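PDB 7L0A: esterase family protein from Staphylococcus aureus, which probably hydrolyses S-formylglutathione to formate and glutathione, as a serine esterase of the esterase D family with an alpha/beta-hydrolase fold. Local coordinates for residues T49-H54 with A79-N84. Numbering follows the deposited sequence.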
ATOM      1  N   THR B  49      -2.060  -6.048 -14.160  1.00 15.35           N
ATOM      2  CA  THR B  49      -1.003  -5.351 -13.453  1.00 14.43           C
ATOM      3  C   THR B  49       0.172  -5.023 -14.350  1.00 15.93           C
ATOM      4  O   THR B  49       0.664  -5.898 -15.081  1.00 18.05           O
ATOM      5  CB  THR B  49      -0.522  -6.214 -12.273  1.00 18.11           C
ATOM      6  OG1 THR B  49      -1.615  -6.485 -11.385  1.00 17.50           O
ATOM      7  CG2 THR B  49       0.588  -5.560 -11.522  1.00 17.47           C
ATOM      8  N   LEU B  50       0.646  -3.774 -14.253  1.00 14.67           N
ATOM      9  CA  LEU B  50       1.824  -3.293 -14.956  1.00 13.98           C
ATOM     10  C   LEU B  50       2.921  -2.969 -13.954  1.00 15.27           C
ATOM     11  O   LEU B  50       2.703  -2.196 -13.018  1.00 16.70           O
ATOM     12  CB  LEU B  50       1.497  -2.041 -15.772  1.00 15.96           C
ATOM     13  CG  LEU B  50       2.640  -1.230 -16.333  1.00 16.05           C
ATOM     14  CD1 LEU B  50       3.457  -2.097 -17.320  1.00 14.25           C
ATOM     15  CD2 LEU B  50       2.170   0.046 -16.982  1.00 16.15           C
ATOM     16  N   MET B  51       4.096  -3.551 -14.155  1.00 13.66           N
ATOM     17  CA  MET B  51       5.319  -3.131 -13.494  1.00 14.30           C
ATOM     18  C   MET B  51       5.996  -2.042 -14.323  1.00 14.82           C
ATOM     19  O   MET B  51       6.319  -2.267 -15.493  1.00 15.30           O
ATOM     20  CB  MET B  51       6.255  -4.333 -13.335  1.00 17.08           C
ATOM     21  CG  MET B  51       7.603  -3.989 -12.680  1.00 19.59           C
ATOM     22  SD  MET B  51       7.530  -3.548 -10.930  1.00 20.07           S
ATOM     23  CE  MET B  51       7.194  -5.167 -10.206  1.00 23.68           C
ATOM     24  N   LEU B  52       6.195  -0.857 -13.735  1.00 13.39           N
ATOM     25  CA  LEU B  52       6.709   0.298 -14.463  1.00 13.49           C
ATOM     26  C   LEU B  52       8.023   0.763 -13.868  1.00 15.97           C
ATOM     27  O   LEU B  52       8.128   1.000 -12.662  1.00 17.51           O
ATOM     28  CB  LEU B  52       5.655   1.423 -14.474  1.00 15.57           C
ATOM     29  CG  LEU B  52       6.068   2.669 -15.244  1.00 16.07           C
ATOM     30  CD1 LEU B  52       6.405   2.430 -16.694  1.00 19.51           C
ATOM     31  CD2 LEU B  52       4.943   3.700 -15.126  1.00 18.80           C
ATOM     32  N   LEU B  53       9.049   0.857 -14.720  1.00 14.39           N
ATOM     33  CA  LEU B  53      10.428   1.037 -14.270  1.00 17.29           C
ATOM     34  C   LEU B  53      10.995   2.369 -14.739  1.00 16.00           C
ATOM     35  O   LEU B  53      11.131   2.610 -15.944  1.00 17.09           O
ATOM     36  CB  LEU B  53      11.303  -0.119 -14.796  1.00 16.47           C
ATOM     37  CG  LEU B  53      10.808  -1.501 -14.401  1.00 18.66           C
ATOM     38  CD1 LEU B  53      11.640  -2.562 -15.112  1.00 18.91           C
ATOM     39  CD2 LEU B  53      10.868  -1.638 -12.894  1.00 18.69           C
ATOM     40  N   HIS B  54      11.347   3.221 -13.781  1.00 15.77           N
ATOM     41  CA  HIS B  54      11.839   4.555 -14.115  1.00 17.55           C
ATOM     42  C   HIS B  54      13.357   4.538 -14.403  1.00 17.15           C
ATOM     43  O   HIS B  54      14.063   3.562 -14.121  1.00 16.25           O
ATOM     44  CB  HIS B  54      11.495   5.540 -12.998  1.00 14.89           C
ATOM     45  CG  HIS B  54      12.215   5.291 -11.703  1.00 14.56           C
ATOM     46  ND1 HIS B  54      13.545   5.580 -11.533  1.00 14.02           N
ATOM     47  CD2 HIS B  54      11.794   4.778 -10.516  1.00 14.67           C
ATOM     48  CE1 HIS B  54      13.918   5.274 -10.303  1.00 17.07           C
ATOM     49  NE2 HIS B  54      12.864   4.821  -9.653  1.00 14.28           N
ATOM     50  N   ALA B  79      -3.932  -1.866 -12.644  1.00 14.40           N
ATOM     51  CA  ALA B  79      -3.047  -1.631 -11.513  1.00 15.66           C
ATOM     52  C   ALA B  79      -1.648  -1.310 -12.045  1.00 18.91           C
ATOM     53  O   ALA B  79      -1.155  -1.962 -12.976  1.00 14.91           O
ATOM     54  CB  ALA B  79      -2.963  -2.853 -10.600  1.00 14.62           C
ATOM     55  N   VAL B  80      -0.975  -0.351 -11.430  1.00 14.11           N
ATOM     56  CA  VAL B  80       0.411  -0.039 -11.799  1.00 13.91           C
ATOM     57  C   VAL B  80       1.297  -0.016 -10.558  1.00 15.11           C
ATOM     58  O   VAL B  80       0.956   0.597  -9.533  1.00 13.89           O
ATOM     59  CB  VAL B  80       0.514   1.295 -12.569  1.00 13.98           C
ATOM     60  CG1 VAL B  80       1.951   1.477 -13.104  1.00 14.58           C
ATOM     61  CG2 VAL B  80      -0.442   1.322 -13.736  1.00 13.45           C
ATOM     62  N   ILE B  81       2.455  -0.681 -10.661  1.00 11.46           N
ATOM     63  CA  ILE B  81       3.448  -0.777  -9.597  1.00 12.56           C
ATOM     64  C   ILE B  81       4.657   0.022 -10.048  1.00 14.17           C
ATOM     65  O   ILE B  81       5.246  -0.271 -11.097  1.00 14.49           O
ATOM     66  CB  ILE B  81       3.848  -2.254  -9.340  1.00 11.46           C
ATOM     67  CG1 ILE B  81       2.644  -3.169  -9.392  1.00 14.88           C
ATOM     68  CG2 ILE B  81       4.683  -2.375  -8.070  1.00 14.90           C
ATOM     69  CD1 ILE B  81       1.605  -2.888  -8.292  1.00 16.20           C
ATOM     70  N   MET B  82       5.051   1.020  -9.257  1.00 13.25           N
ATOM     71  CA  MET B  82       6.181   1.882  -9.581  1.00 13.10           C
ATOM     72  C   MET B  82       7.183   1.813  -8.437  1.00 14.18           C
ATOM     73  O   MET B  82       7.102   2.606  -7.489  1.00 13.75           O
ATOM     74  CB  MET B  82       5.673   3.318  -9.825  1.00 14.16           C
ATOM     75  CG  MET B  82       4.925   3.457 -11.165  1.00 13.85           C
ATOM     76  SD  MET B  82       3.727   4.830 -11.281  1.00 19.37           S
ATOM     77  CE  MET B  82       2.414   4.192 -10.282  1.00 20.67           C
ATOM     78  N   PRO B  83       8.174   0.935  -8.507  1.00 13.18           N
ATOM     79  CA  PRO B  83       9.169   0.881  -7.439  1.00 15.59           C
ATOM     80  C   PRO B  83      10.236   1.940  -7.582  1.00 18.08           C
ATOM     81  O   PRO B  83      10.618   2.333  -8.690  1.00 17.20           O
ATOM     82  CB  PRO B  83       9.809  -0.509  -7.609  1.00 15.04           C
ATOM     83  CG  PRO B  83       9.648  -0.810  -9.060  1.00 17.38           C
ATOM     84  CD  PRO B  83       8.315  -0.174  -9.468  1.00 14.25           C
ATOM     85  N   ASN B  84      10.754   2.376  -6.433  1.00 17.38           N
ATOM     86  CA  ASN B  84      11.981   3.157  -6.453  1.00 17.20           C
ATOM     87  C   ASN B  84      13.167   2.264  -6.817  1.00 17.65           C
ATOM     88  O   ASN B  84      13.301   1.149  -6.316  1.00 19.30           O
ATOM     89  CB  ASN B  84      12.266   3.780  -5.097  1.00 17.56           C
ATOM     90  CG  ASN B  84      13.546   4.570  -5.085  1.00 22.48           C
ATOM     91  OD1 ASN B  84      13.631   5.649  -5.672  1.00 22.42           O
ATOM     92  ND2 ASN B  84      14.586   4.009  -4.456  1.00 23.46           N
TER
HETATM   93  O   HOH W   1       9.734   2.580 -11.206  1.00 23.97           O
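L50 and L52 of strand 49-53 are hydrogen-bonded through their backbones to A79 and I81 of the parallel strand 79-83. The amide of L50 donates to the carbonyl of A79 (N to O, 2.9 Å), the carbonyl of L50 accepts from the amide of I81 (O to N, 2.8 Å), and L52 N reaches I81 O at 2.9 Å. The ladder then stops, because P83 has no N-H to offer L52 O; its ring carbon CD lies against that oxygen instead. A water bridges the strands where they draw apart: it donates to L52 O (2.7 Å) and to P83 O, and accepts from H54 N.

Apolar groups fill both faces. On one, T49 CG2 meets I81 CG1 at 3.8 Å, the beta-branched pair suiting an extended chain, while T49 OG1 turns back to L47 O. Further along, the flexible, unbranched M51 chain, bent at chi2 (69°) and chi3 (72°), swings SD over to P83 CD, 3.8 Å away, and L53 CD2 touches P83 CG. Helix 99-113 packs on this face through I81, L53 and P83. On the other face L52 lies alongside M82, and its CB rests 3.9 Å from V80 CG1.

Beyond the strands, the H54 ring turns back toward 79-84 with chi1 at 67°, CG between backbone N and carbonyl carbon. N84 CA lies at the ring edge, and NE2 bonds to the amide of V85, tying the two strand ends together.

A right-handed beta-alpha-beta crossover through helices 62-66 and 69-75 joins the strands at the heart of an alpha/beta-hydrolase sheet, 49-53 lying between 79-83 and 123-128, which leads to the predicted nucleophile S129. The bond to V85 N implies that H54 NE2 acts as an acceptor there. Where proline ends the direct N-H...O bonds, water carries the link.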